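Local coordinates for lipoprotein, putative (Bacillus anthracis, PDB 4NOH) that is of unknown function but, as a putative lipoprotein of an uncharacterised family, is probably anchored to the cell membrane and may bind lipid, at residues 52-55 / 56-59; 63-67 / 68-72; 94-98 / 99-103; 106-110 / 111-115; 149-152 / 153-157. All coordinates share one frame; numbering follows the deposited sequence. Where two conformers were deposited one is given.

Contact 1: residues 52-55 / 56-59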
loop_
_atom_site.group_PDB
_atom_site.type_symbol
_atom_site.label_atom_id
_atom_site.label_comp_id
_atom_site.label_asym_id
_atom_site.label_seq_id
_atom_site.Cartn_x
_atom_site.Cartn_y
_atom_site.Cartn_z
ATOM N N ALA A 52 3.639 -8.360 0.713
ATOM C CA ALA A 52 4.439 -7.365 1.425
ATOM C C ALA A 52 5.935 -7.486 1.133
ATOM O O ALA A 52 6.642 -6.484 0.998
ATOM C CB ALA A 52 4.136 -7.379 2.935
ATOM N N GLU A 53 6.418 -8.718 0.986
ATOM C CA GLU A 53 7.821 -8.936 0.623
ATOM C C GLU A 53 8.098 -8.297 -0.732
ATOM O O GLU A 53 9.147 -7.684 -0.959
ATOM C CB GLU A 53 8.147 -10.421 0.564
ATOM C CG GLU A 53 8.291 -11.086 1.922
ATOM C CD GLU A 53 8.651 -12.573 1.827
ATOM O OE1 GLU A 53 8.252 -13.267 0.846
ATOM O OE2 GLU A 53 9.337 -13.069 2.739
ATOM N N LYS A 54 7.150 -8.455 -1.650
ATOM C CA LYS A 54 7.336 -7.849 -2.991
ATOM C C LYS A 54 7.320 -6.314 -2.915
ATOM O O LYS A 54 8.067 -5.646 -3.634
ATOM C CB LYS A 54 6.301 -8.405 -3.968
ATOM C CG LYS A 54 6.559 -9.868 -4.314
ATOM C CD LYS A 54 5.405 -10.513 -5.055
ATOM C CE LYS A 54 5.731 -11.952 -5.430
ATOM N NZ LYS A 54 4.524 -12.626 -5.950
HETATM N N MSE A 55 6.472 -5.753 -2.067
HETATM C CA MSE A 55 6.462 -4.304 -1.860
HETATM C C MSE A 55 7.805 -3.835 -1.304
HETATM O O MSE A 55 8.308 -2.783 -1.707
HETATM C CB MSE A 55 5.369 -3.875 -0.886
HETATM C CG MSE A 55 4.036 -3.997 -1.531
HETATM SE SE MSE A 55 2.708 -2.981 -0.475
HETATM C CE MSE A 55 2.974 -1.220 -1.292
ATOM N N VAL A 56 8.385 -4.573 -0.369
ATOM C CA VAL A 56 9.720 -4.213 0.156
ATOM C C VAL A 56 10.772 -4.218 -0.969
ATOM O O VAL A 56 11.626 -3.350 -1.005
ATOM C CB VAL A 56 10.141 -5.132 1.324
ATOM C CG1 VAL A 56 11.598 -4.922 1.726
ATOM C CG2 VAL A 56 9.250 -4.889 2.537
ATOM N N LYS A 57 10.682 -5.181 -1.887
ATOM C CA LYS A 57 11.633 -5.239 -2.999
ATOM C C LYS A 57 11.483 -4.040 -3.920
ATOM O O LYS A 57 12.452 -3.685 -4.606
ATOM C CB LYS A 57 11.521 -6.561 -3.758
ATOM C CG LYS A 57 12.071 -7.735 -2.975
ATOM C CD LYS A 57 12.057 -9.041 -3.754
ATOM C CE LYS A 57 10.638 -9.496 -4.049
ATOM N NZ LYS A 57 10.583 -10.865 -4.629
ATOM N N GLU A 58 10.311 -3.387 -3.933
ATOM C CA GLU A 58 10.131 -2.147 -4.720
ATOM C C GLU A 58 10.349 -0.893 -3.885
ATOM O O GLU A 58 10.074 0.217 -4.345
ATOM C CB GLU A 58 8.749 -2.065 -5.365
ATOM C CG GLU A 58 8.417 -3.271 -6.194
ATOM C CD GLU A 58 9.475 -3.574 -7.223
ATOM O OE1 GLU A 58 10.006 -2.623 -7.854
ATOM O OE2 GLU A 58 9.780 -4.769 -7.386
ATOM N N ASN A 59 10.841 -1.061 -2.660
ATOM C CA ASN A 59 11.109 0.055 -1.751
ATOM C C ASN A 59 9.855 0.862 -1.492
ATOM O O ASN A 59 9.924 2.074 -1.293
ATOM C CB ASN A 59 12.245 0.965 -2.272
ATOM C CG ASN A 59 13.626 0.316 -2.175
ATOM O OD1 ASN A 59 13.759 -0.861 -1.900
ATOM N ND2 ASN A 59 14.658 1.109 -2.391
HETATM O O HOH W 1 8.504 -6.632 -6.206
#
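With chi1 near -71° in both Lys54 and Lys57, each lysine sends its CG off beside its backbone N, and the two chains run alongside one another in the same direction. Lys57 then bends at chi3 (-66°), which folds its CE back over the preceding turn, 4.1 Å from Lys54 CG and 3.8 Å from Lys54 CA. Long aliphatic stems suit this exposed flank, since their methylenes can pack while the two ammonium groups stay apart. Val56, a beta-branched residue on the buried side, rests CG2 on Ala52 O at 3.4 Å, and its own N donates a helical bond to that same oxygen. Small Ala52 and the selenomethionine Met55 share this inward side, Met55 reaching Met47 and Phe32 of the neighbouring strands. Helix 49-57 ends here in a Schellman motif: Asn59, with positive phi (58°), is the C' residue, Asn59 N bonds to Val56 O at 2.9 Å, and Met60 N returns to Met55 O. Glu58 N, already leaving the helix, makes only weak bonds to Lys54 O and Met55 O. A water donates to Lys54 O (2.8 Å) and to Glu58 OE2 (2.5 Å), joining the last turn to a carboxylate whose OE1 forms a salt bridge with Lys169.

Contact 2: residues 63-67 / 68-72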
loop_
_atom_site.group_PDB
_atom_site.type_symbol
_atom_site.label_atom_id
_atom_site.label_comp_id
_atom_site.label_asym_id
_atom_site.label_seq_id
_atom_site.Cartn_x
_atom_site.Cartn_y
_atom_site.Cartn_z
ATOM N N LYS A 63 9.440 3.745 6.271
ATOM C CA LYS A 63 9.332 4.196 7.639
ATOM C C LYS A 63 9.291 5.709 7.626
ATOM O O LYS A 63 10.045 6.359 6.886
ATOM C CB LYS A 63 10.533 3.739 8.469
ATOM C CG LYS A 63 10.438 4.142 9.938
ATOM C CD LYS A 63 11.743 3.941 10.717
ATOM C CE LYS A 63 12.476 2.666 10.344
ATOM N NZ LYS A 63 13.352 2.838 9.142
ATOM N N VAL A 64 8.419 6.279 8.445
ATOM C CA VAL A 64 8.335 7.719 8.571
ATOM C C VAL A 64 9.489 8.174 9.477
ATOM O O VAL A 64 9.649 7.652 10.569
ATOM C CB VAL A 64 6.973 8.121 9.158
ATOM C CG1 VAL A 64 6.928 9.611 9.425
ATOM C CG2 VAL A 64 5.850 7.701 8.233
ATOM N N VAL A 65 10.284 9.130 8.993
ATOM C CA VAL A 65 11.435 9.646 9.731
ATOM C C VAL A 65 11.397 11.155 9.673
ATOM O O VAL A 65 11.611 11.740 8.619
ATOM C CB VAL A 65 12.764 9.127 9.134
ATOM C CG1 VAL A 65 13.967 9.741 9.857
ATOM C CG2 VAL A 65 12.828 7.603 9.199
ATOM N N LYS A 66 11.175 11.781 10.828
ATOM C CA LYS A 66 11.073 13.235 10.913
ATOM C C LYS A 66 9.984 13.613 9.932
ATOM O O LYS A 66 8.882 13.086 10.034
ATOM C CB LYS A 66 12.422 13.909 10.641
ATOM C CG LYS A 66 13.464 13.541 11.681
ATOM C CD LYS A 66 14.879 13.906 11.270
ATOM C CE LYS A 66 15.882 13.301 12.245
ATOM N NZ LYS A 66 15.700 13.822 13.630
ATOM N N GLU A 67 10.296 14.452 8.950
ATOM C CA GLU A 67 9.304 14.882 7.989
ATOM C C GLU A 67 9.561 14.222 6.639
ATOM O O GLU A 67 9.162 14.751 5.616
ATOM C CB GLU A 67 9.342 16.413 7.839
ATOM C CG GLU A 67 9.582 17.201 9.132
ATOM C CD GLU A 67 8.563 16.947 10.244
ATOM O OE1 GLU A 67 7.466 16.403 9.971
ATOM O OE2 GLU A 67 8.860 17.317 11.412
ATOM N N ASP A 68 10.221 13.064 6.637
ATOM C CA ASP A 68 10.541 12.372 5.389
ATOM C C ASP A 68 10.254 10.871 5.559
ATOM O O ASP A 68 9.664 10.465 6.537
ATOM C CB ASP A 68 12.005 12.591 5.040
ATOM C CG ASP A 68 12.272 12.570 3.540
ATOM O OD1 ASP A 68 11.709 11.721 2.812
ATOM O OD2 ASP A 68 13.075 13.423 3.091
ATOM N N VAL A 69 10.688 10.072 4.594
ATOM C CA VAL A 69 10.463 8.627 4.636
ATOM C C VAL A 69 11.704 7.886 4.204
ATOM O O VAL A 69 12.518 8.405 3.443
ATOM C CB VAL A 69 9.277 8.180 3.733
ATOM C CG1 VAL A 69 7.942 8.570 4.353
ATOM C CG2 VAL A 69 9.411 8.715 2.317
ATOM N N GLU A 70 11.871 6.674 4.725
ATOM C CA GLU A 70 13.005 5.822 4.387
ATOM C C GLU A 70 12.483 4.397 4.192
ATOM O O GLU A 70 11.849 3.850 5.089
ATOM C CB GLU A 70 14.056 5.833 5.507
ATOM C CG GLU A 70 14.724 7.176 5.756
ATOM C CD GLU A 70 15.771 7.122 6.858
ATOM O OE1 GLU A 70 16.174 6.001 7.263
ATOM O OE2 GLU A 70 16.218 8.202 7.307
ATOM N N PRO A 71 12.732 3.803 3.012
ATOM C CA PRO A 71 12.260 2.451 2.756
ATOM C C PRO A 71 12.852 1.435 3.697
ATOM O O PRO A 71 14.075 1.461 3.971
ATOM C CB PRO A 71 12.733 2.156 1.334
ATOM C CG PRO A 71 12.927 3.485 0.715
ATOM C CD PRO A 71 13.350 4.403 1.816
ATOM N N ILE A 72 11.978 0.557 4.191
ATOM C CA ILE A 72 12.424 -0.545 5.011
ATOM C C ILE A 72 13.120 -1.503 4.059
ATOM O O ILE A 72 12.787 -1.592 2.874
ATOM C CB ILE A 72 11.310 -1.189 5.865
ATOM C CG1 ILE A 72 10.258 -1.939 5.038
ATOM C CG2 ILE A 72 10.698 -0.144 6.766
ATOM C CD1 ILE A 72 9.227 -2.650 5.897
#
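Lys63 and Glu70 exchange two backbone bonds, Lys63 N to Glu70 O at 2.7 Å and Glu70 N to Lys63 O at 2.8 Å, and Val65 and Asp68 repeat the pattern nearer the turn. Together they zip up a beta hairpin with a two-residue loop, strands 61-65 and 68-71, closed by a type II' turn from Val65 to Asp68. Lys66 occupies the first corner with positive phi (55°), an unusual demand on a residue with a side chain, and sends its polar chain away from the hairpin. At the start of the returning strand, Asp68 curls its carboxylate back on its own chain: OD1 accepts Val69 N at 2.6 Å through its anti lone pair. One face of the hairpin carries Lys63, Val65 and Glu70. In the conformer given, Glu70 stretches across Val65, its chi2 at -179°, and tentatively places its carboxylate carbon CD 3.8 Å from Val65 CG2 and OE2 3.7 Å from Val65 CG1. Between the two bonded pairs, Val64 and Val69 form a non-hydrogen-bonded pair, and Val69 CA brings its hydrogen to Lys63 O, 3.2 Å from carbon to oxygen. Their branched side chains lie on the face that also receives Asn106 and Asp111, which suits two partly exposed valines, and they meet lightly, Val64 CG2 standing 4.5 Å from Val69 CG1.

Contact 3: residues 94-98 / 99-103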
loop_
_atom_site.group_PDB
_atom_site.type_symbol
_atom_site.label_atom_id
_atom_site.label_comp_id
_atom_site.label_asym_id
_atom_site.label_seq_id
_atom_site.Cartn_x
_atom_site.Cartn_y
_atom_site.Cartn_z
ATOM N N VAL A 94 -5.100 -4.226 17.975
ATOM C CA VAL A 94 -5.657 -4.372 16.645
ATOM C C VAL A 94 -5.930 -5.848 16.415
ATOM O O VAL A 94 -4.993 -6.642 16.375
ATOM C CB VAL A 94 -4.697 -3.818 15.566
ATOM C CG1 VAL A 94 -5.226 -4.073 14.172
ATOM C CG2 VAL A 94 -4.520 -2.332 15.795
ATOM N N VAL A 95 -7.213 -6.203 16.302
ATOM C CA VAL A 95 -7.638 -7.574 16.068
ATOM C C VAL A 95 -8.265 -7.687 14.695
ATOM O O VAL A 95 -9.199 -6.960 14.354
ATOM C CB VAL A 95 -8.651 -8.051 17.114
ATOM C CG1 VAL A 95 -9.105 -9.470 16.803
ATOM C CG2 VAL A 95 -8.028 -7.973 18.490
ATOM N N ILE A 96 -7.722 -8.605 13.915
ATOM C CA ILE A 96 -8.182 -8.857 12.565
ATOM C C ILE A 96 -8.520 -10.331 12.451
ATOM O O ILE A 96 -7.671 -11.196 12.683
ATOM C CB ILE A 96 -7.108 -8.441 11.534
ATOM C CG1 ILE A 96 -6.841 -6.947 11.666
ATOM C CG2 ILE A 96 -7.542 -8.791 10.113
ATOM C CD1 ILE A 96 -5.774 -6.439 10.742
ATOM N N ASP A 97 -9.790 -10.607 12.168
ATOM C CA ASP A 97 -10.276 -11.971 12.024
ATOM C C ASP A 97 -9.943 -12.786 13.293
ATOM O O ASP A 97 -9.475 -13.921 13.219
ATOM C CB ASP A 97 -9.661 -12.589 10.754
ATOM C CG ASP A 97 -10.441 -13.788 10.237
ATOM O OD1 ASP A 97 -11.624 -13.962 10.630
ATOM O OD2 ASP A 97 -9.884 -14.546 9.408
ATOM N N GLY A 98 -10.172 -12.170 14.455
ATOM C CA GLY A 98 -9.907 -12.792 15.754
ATOM C C GLY A 98 -8.448 -12.917 16.175
ATOM O O GLY A 98 -8.158 -13.511 17.217
ATOM N N LYS A 99 -7.531 -12.333 15.400
ATOM C CA LYS A 99 -6.098 -12.416 15.683
ATOM C C LYS A 99 -5.518 -11.034 16.038
ATOM O O LYS A 99 -5.743 -10.072 15.311
ATOM C CB LYS A 99 -5.370 -12.946 14.451
ATOM C CG LYS A 99 -5.835 -14.324 13.973
ATOM C CD LYS A 99 -5.500 -15.405 14.971
ATOM C CE LYS A 99 -5.890 -16.770 14.431
ATOM N NZ LYS A 99 -5.485 -17.852 15.363
ATOM N N LYS A 100 -4.772 -10.953 17.141
ATOM C CA LYS A 100 -4.163 -9.698 17.585
ATOM C C LYS A 100 -2.850 -9.464 16.820
ATOM O O LYS A 100 -2.016 -10.365 16.696
ATOM C CB LYS A 100 -3.898 -9.738 19.091
ATOM C CG LYS A 100 -3.371 -8.438 19.682
ATOM C CD LYS A 100 -3.314 -8.468 21.213
ATOM C CE LYS A 100 -4.683 -8.644 21.861
ATOM N NZ LYS A 100 -5.619 -7.524 21.560
HETATM N N MSE A 101 -2.712 -8.279 16.234
HETATM C CA MSE A 101 -1.522 -7.933 15.497
HETATM C C MSE A 101 -0.454 -7.382 16.400
HETATM O O MSE A 101 -0.735 -6.776 17.437
HETATM C CB MSE A 101 -1.852 -6.820 14.494
HETATM C CG MSE A 101 -2.936 -7.187 13.468
HETATM SE SE MSE A 101 -2.363 -8.580 12.187
HETATM C CE MSE A 101 -3.342 -10.069 13.016
ATOM N N LYS A 102 0.790 -7.579 15.998
ATOM C CA LYS A 102 1.936 -7.036 16.714
ATOM C C LYS A 102 2.339 -5.702 16.099
ATOM O O LYS A 102 2.556 -5.617 14.886
ATOM C CB LYS A 102 3.094 -7.992 16.567
ATOM C CG LYS A 102 4.341 -7.616 17.307
ATOM C CD LYS A 102 5.544 -8.407 16.792
ATOM C CE LYS A 102 5.271 -9.885 16.636
ATOM N NZ LYS A 102 6.508 -10.536 16.129
ATOM N N TYR A 103 2.484 -4.671 16.932
ATOM C CA TYR A 103 2.870 -3.357 16.392
ATOM C C TYR A 103 4.317 -3.350 15.909
ATOM O O TYR A 103 5.229 -3.719 16.671
ATOM C CB TYR A 103 2.692 -2.256 17.439
ATOM C CG TYR A 103 2.963 -0.877 16.918
ATOM C CD1 TYR A 103 2.113 -0.298 15.982
ATOM C CD2 TYR A 103 4.062 -0.130 17.364
ATOM C CE1 TYR A 103 2.343 0.964 15.494
ATOM C CE2 TYR A 103 4.298 1.144 16.873
ATOM C CZ TYR A 103 3.431 1.686 15.944
ATOM O OH TYR A 103 3.659 2.972 15.460
HETATM O O HOH W 2 -2.229 -4.491 17.620
#
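Val95 and Lys100 form an antiparallel non-hydrogen-bonded pair, flanked by the bonded pair Ile96 and Lys99, in a beta hairpin with a two-residue loop whose type I' turn runs from Ile96 to Lys99. Asp97 and Gly98 hold the corners, both with positive phi; glycine tolerates that region easily, and a short polar aspartate is at home on an exposed turn. Ile96 N gives a bond to Lys99 O at 2.8 Å, and Lys99 N returns the bond to Ile96 O. Farther along, Met101 N bonds to Val94 O at 2.8 Å, and a water prolongs the ladder by accepting from Val94 N and donating to Met101 O. On the buried side the selenomethionine Met101 packs its CG against Val94 and Ile96, which meet it from the same side. Its chi1 of -60° sets CG beside its backbone N, 3.9 Å from Val94 CG1 and 4.0 Å from Ile96 CD1, Ile96 crossing it nearly at right angles. Flexible and apolar, Met101 suits this place, where it also touches Val122, while Ala120 packs on Ile96 and Val39 on both Val94 and Ile96. The opposite, exposed side carries Val95 and Lys100. Lys100 makes a weak, long ion pair with Asp93, and its twofold bend at chi3 and chi4 brings NZ to 3.9 Å from Val95 CG2.

Contact 4: residues 106-110 / 111-115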
loop_
_atom_site.group_PDB
_atom_site.type_symbol
_atom_site.label_atom_id
_atom_site.label_comp_id
_atom_site.label_asym_id
_atom_site.label_seq_id
_atom_site.Cartn_x
_atom_site.Cartn_y
_atom_site.Cartn_z
ATOM N N ASN A 106 5.756 2.978 12.582
ATOM C CA ASN A 106 5.099 3.901 11.683
ATOM C C ASN A 106 5.692 3.789 10.290
ATOM O O ASN A 106 6.623 4.535 9.909
ATOM C CB ASN A 106 5.196 5.330 12.206
ATOM C CG ASN A 106 4.345 6.289 11.423
ATOM O OD1 ASN A 106 3.534 5.870 10.578
ATOM N ND2 ASN A 106 4.487 7.584 11.698
ATOM N N VAL A 107 5.139 2.856 9.527
ATOM C CA VAL A 107 5.544 2.580 8.150
ATOM C C VAL A 107 4.315 2.802 7.269
ATOM O O VAL A 107 3.204 2.471 7.654
ATOM C CB VAL A 107 6.044 1.141 8.016
ATOM C CG1 VAL A 107 6.322 0.777 6.556
ATOM C CG2 VAL A 107 7.262 0.895 8.880
ATOM N N VAL A 108 4.533 3.432 6.121
ATOM C CA VAL A 108 3.469 3.730 5.186
ATOM C C VAL A 108 3.804 3.168 3.808
ATOM O O VAL A 108 4.913 2.749 3.550
ATOM C CB VAL A 108 3.232 5.276 5.070
ATOM C CG1 VAL A 108 2.786 5.878 6.416
ATOM C CG2 VAL A 108 4.475 5.998 4.559
ATOM N N ILE A 109 2.810 3.123 2.931
ATOM C CA ILE A 109 3.052 2.790 1.528
ATOM C C ILE A 109 3.358 4.112 0.802
ATOM O O ILE A 109 2.618 5.109 0.919
ATOM C CB ILE A 109 1.851 2.110 0.871
ATOM C CG1 ILE A 109 1.694 0.695 1.460
ATOM C CG2 ILE A 109 2.039 2.030 -0.646
ATOM C CD1 ILE A 109 0.393 0.009 1.096
ATOM N N GLY A 110 4.450 4.143 0.053
ATOM C CA GLY A 110 4.811 5.372 -0.627
ATOM C C GLY A 110 5.340 6.419 0.327
ATOM O O GLY A 110 5.957 6.098 1.362
ATOM N N ASP A 111 5.081 7.681 0.017
ATOM C CA ASP A 111 5.721 8.771 0.758
ATOM C C ASP A 111 4.856 9.499 1.773
ATOM O O ASP A 111 5.330 10.407 2.484
ATOM C CB ASP A 111 6.343 9.758 -0.236
ATOM C CG ASP A 111 7.445 9.127 -1.112
ATOM O OD1 ASP A 111 7.717 7.925 -1.023
ATOM O OD2 ASP A 111 8.060 9.857 -1.914
ATOM N N ALA A 112 3.626 9.033 1.911
ATOM C CA ALA A 112 2.671 9.618 2.827
ATOM C C ALA A 112 1.611 8.574 3.123
ATOM O O ALA A 112 1.399 7.647 2.333
ATOM C CB ALA A 112 2.022 10.828 2.168
ATOM N N ARG A 113 0.902 8.744 4.222
ATOM C CA ARG A 113 -0.187 7.866 4.586
ATOM C C ARG A 113 -1.396 8.180 3.736
ATOM O O ARG A 113 -2.023 9.229 3.890
ATOM C CB ARG A 113 -0.538 8.090 6.037
ATOM C CG ARG A 113 -1.527 7.046 6.575
ATOM C CD ARG A 113 -1.992 7.336 8.004
ATOM N NE ARG A 113 -0.791 7.690 8.728
ATOM C CZ ARG A 113 0.103 6.816 9.158
ATOM N NH1 ARG A 113 -0.159 5.510 9.152
ATOM N NH2 ARG A 113 1.244 7.259 9.618
ATOM N N LYS A 114 -1.722 7.309 2.808
ATOM C CA LYS A 114 -2.844 7.511 1.909
ATOM C C LYS A 114 -3.707 6.255 1.890
ATOM O O LYS A 114 -3.211 5.154 2.099
ATOM C CB LYS A 114 -2.323 7.820 0.497
ATOM C CG LYS A 114 -1.578 9.123 0.381
ATOM C CD LYS A 114 -2.474 10.325 0.533
ATOM C CE LYS A 114 -1.697 11.605 0.379
ATOM N NZ LYS A 114 -2.542 12.831 0.519
ATOM N N TYR A 115 -5.012 6.456 1.673
ATOM C CA TYR A 115 -5.993 5.378 1.471
ATOM C C TYR A 115 -6.425 4.602 2.712
ATOM O O TYR A 115 -7.502 4.014 2.737
ATOM C CB TYR A 115 -5.518 4.401 0.395
ATOM C CG TYR A 115 -6.611 3.515 -0.189
ATOM C CD1 TYR A 115 -7.647 4.075 -0.904
ATOM C CD2 TYR A 115 -6.551 2.117 -0.103
ATOM C CE1 TYR A 115 -8.619 3.287 -1.467
ATOM C CE2 TYR A 115 -7.539 1.322 -0.688
ATOM C CZ TYR A 115 -8.556 1.941 -1.367
ATOM O OH TYR A 115 -9.558 1.204 -1.961
HETATM O O HOH W 3 1.920 3.757 9.748
HETATM O O HOH W 4 -0.091 4.974 1.912
#
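Strand 107-109, an edge of the small three-stranded antiparallel sheet, runs out at Gly110 into a loop that doubles back along it, and Arg113 of the loop reaches Asn106, just ahead of the strand. Arg113 NH2 donates to Asn106 OD1 at 2.8 Å, a nearly straight bond of 163° in which the oxygen lies in the guanidinium plane. Both CG atoms stand anti to their backbone N (chi1 -171° in each), and Arg113 then turns at chi3 to bring its end to the amide. The two flat groups are 24° apart in tilt. A water fastens the junction, donating to Asn106 OD1 and Val107 O and accepting from Arg113 NH1, which also bonds to Asp117 O. Over one guanidinium face lies Val108 CG1, 3.8 Å from Arg113 NH2; a valine offers an apolar surface there without competing for the N-H groups. At the bend, Gly110 has positive phi, which a residue without a side chain adopts readily. Asp111 leaves the contact to form a salt bridge with Lys62, while its buried N has no partner in the model. The loop thus leaves edge strand 107-109, paired antiparallel with 61-65, for strand 118-122 of the large mixed sheet.

Contact 5: residues 149-152 / 153-157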
loop_
_atom_site.group_PDB
_atom_site.type_symbol
_atom_site.label_atom_id
_atom_site.label_comp_id
_atom_site.label_asym_id
_atom_site.label_seq_id
_atom_site.Cartn_x
_atom_site.Cartn_y
_atom_site.Cartn_z
ATOM N N LYS A 149 0.582 17.298 -15.143
ATOM C CA LYS A 149 -0.639 17.065 -15.884
ATOM C C LYS A 149 -1.233 15.671 -15.617
ATOM O O LYS A 149 -2.419 15.551 -15.301
ATOM C CB LYS A 149 -0.377 17.251 -17.390
ATOM C CG LYS A 149 -1.621 17.192 -18.276
ATOM C CD LYS A 149 -2.468 18.456 -18.210
ATOM C CE LYS A 149 -3.709 18.317 -19.078
ATOM N NZ LYS A 149 -4.439 19.611 -19.224
ATOM N N ILE A 150 -0.408 14.630 -15.730
ATOM C CA ILE A 150 -0.893 13.255 -15.552
ATOM C C ILE A 150 -1.422 13.026 -14.142
ATOM O O ILE A 150 -2.554 12.573 -13.946
ATOM C CB ILE A 150 0.203 12.230 -15.909
ATOM C CG1 ILE A 150 0.498 12.320 -17.414
ATOM C CG2 ILE A 150 -0.226 10.817 -15.540
ATOM C CD1 ILE A 150 1.664 11.470 -17.860
ATOM N N PHE A 151 -0.627 13.398 -13.154
ATOM C CA PHE A 151 -1.035 13.200 -11.772
ATOM C C PHE A 151 -2.367 13.909 -11.431
ATOM O O PHE A 151 -3.269 13.288 -10.874
ATOM C CB PHE A 151 0.096 13.570 -10.815
ATOM C CG PHE A 151 -0.302 13.491 -9.387
ATOM C CD1 PHE A 151 -0.669 12.280 -8.846
ATOM C CD2 PHE A 151 -0.389 14.616 -8.610
ATOM C CE1 PHE A 151 -1.091 12.199 -7.541
ATOM C CE2 PHE A 151 -0.785 14.530 -7.288
ATOM C CZ PHE A 151 -1.148 13.308 -6.759
ATOM N N PRO A 152 -2.501 15.203 -11.767
ATOM C CA PRO A 152 -3.793 15.820 -11.443
ATOM C C PRO A 152 -4.972 15.212 -12.204
ATOM O O PRO A 152 -6.081 15.201 -11.691
ATOM C CB PRO A 152 -3.607 17.295 -11.812
ATOM C CG PRO A 152 -2.200 17.475 -12.211
ATOM C CD PRO A 152 -1.493 16.178 -12.227
ATOM N N ASP A 153 -4.728 14.710 -13.406
ATOM C CA ASP A 153 -5.797 14.091 -14.189
ATOM C C ASP A 153 -6.239 12.793 -13.520
ATOM O O ASP A 153 -7.434 12.495 -13.457
ATOM C CB ASP A 153 -5.372 13.889 -15.651
ATOM C CG ASP A 153 -5.316 15.220 -16.452
ATOM O OD1 ASP A 153 -5.897 16.246 -16.024
ATOM O OD2 ASP A 153 -4.717 15.237 -17.546
ATOM N N ILE A 154 -5.275 12.048 -12.979
ATOM C CA ILE A 154 -5.603 10.818 -12.240
ATOM C C ILE A 154 -6.406 11.152 -10.975
ATOM O O ILE A 154 -7.395 10.487 -10.642
ATOM C CB ILE A 154 -4.340 10.003 -11.911
ATOM C CG1 ILE A 154 -3.740 9.447 -13.217
ATOM C CG2 ILE A 154 -4.665 8.896 -10.918
ATOM C CD1 ILE A 154 -2.392 8.782 -13.074
ATOM N N LYS A 155 -5.987 12.201 -10.281
ATOM C CA LYS A 155 -6.717 12.651 -9.099
ATOM C C LYS A 155 -8.122 13.160 -9.402
ATOM O O LYS A 155 -9.040 12.907 -8.634
ATOM C CB LYS A 155 -5.903 13.694 -8.361
ATOM C CG LYS A 155 -4.813 13.085 -7.504
ATOM C CD LYS A 155 -5.388 12.306 -6.317
ATOM C CE LYS A 155 -6.139 13.208 -5.355
ATOM N NZ LYS A 155 -6.858 12.510 -4.246
ATOM N N ARG A 156 -8.298 13.873 -10.509
ATOM C CA ARG A 156 -9.637 14.393 -10.887
ATOM C C ARG A 156 -10.557 13.306 -11.414
ATOM O O ARG A 156 -11.775 13.432 -11.358
ATOM C CB ARG A 156 -9.541 15.469 -11.965
ATOM C CG ARG A 156 -9.290 16.877 -11.463
ATOM C CD ARG A 156 -9.320 17.848 -12.630
ATOM N NE ARG A 156 -8.197 17.636 -13.550
ATOM C CZ ARG A 156 -7.070 18.354 -13.566
ATOM N NH1 ARG A 156 -6.886 19.373 -12.726
ATOM N NH2 ARG A 156 -6.123 18.066 -14.446
ATOM N N GLY A 157 -9.956 12.250 -11.941
ATOM C CA GLY A 157 -10.667 11.146 -12.511
ATOM C C GLY A 157 -11.390 10.276 -11.510
ATOM O O GLY A 157 -11.252 10.436 -10.296
#
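Ile150 and Ile154 pack closely on the inner side of helix 150-156, lying side by side with Ile150 CG2 3.9 Å from Ile154 CD1. Branched aliphatic residues one turn apart make an apolar strip, here set against Tyr22 and, through Ile154, against Ile6 and Ala163. The backbone bonds from each N-H to the carbonyl four residues earlier are regular, Ile154 N to Ile150 O measuring 2.9 Å. Phe151 borders this side: with CG anti to its backbone N (chi1 175°), its ring comes under Lys155, whose CG sits over the face 4.1 Å from the centroid in a CH-pi contact. The solvent side is looser and polar. Lys149, at the N-cap position, lays its aliphatic chain beside Asp153, CE being 3.6 Å from OD2, but Lys149 NZ and Asp153 OD2 remain 4.7 Å apart. Pro152, in the first turn where its missing N-H costs no helical bond, has its O over one face of the Arg156 guanidinium and its CB 3.7 Å from Arg156 NH2. Arg156 NH2 and Asp153 OD1 are modelled as a salt bridge whose very short length is doubtful. The lysine stems thus pack while charges are met separately, Lys155 by Glu162 and Asp153 probably by Arg156 within one turn.

How the contacts relate
Along the chain the five contacts follow in series; none nests within or crosses another. Contact 1 finishes helix 49-57, and its Schellman end leads into strand 61-65, where contact 2 closes a hairpin; Val56 and Asn59 pack on Ile72 and Pro71. Contact 3 closes a second hairpin at the edge of the large mixed sheet. The chain then passes after two residues to contact 4, whose strand pairs with 61-65: Val64 N probably bonds to Asn106 O, joining contacts 2 and 4 in the three-stranded sheet. Met55 CE meets Ile109 CG2, bringing contact 1 against contact 4. Contact 5 lies within helix 150-156, which packs on strands 5-10 and 162-166 at the mixed sheet's other edge, its centre about 36 Å from that of contact 3.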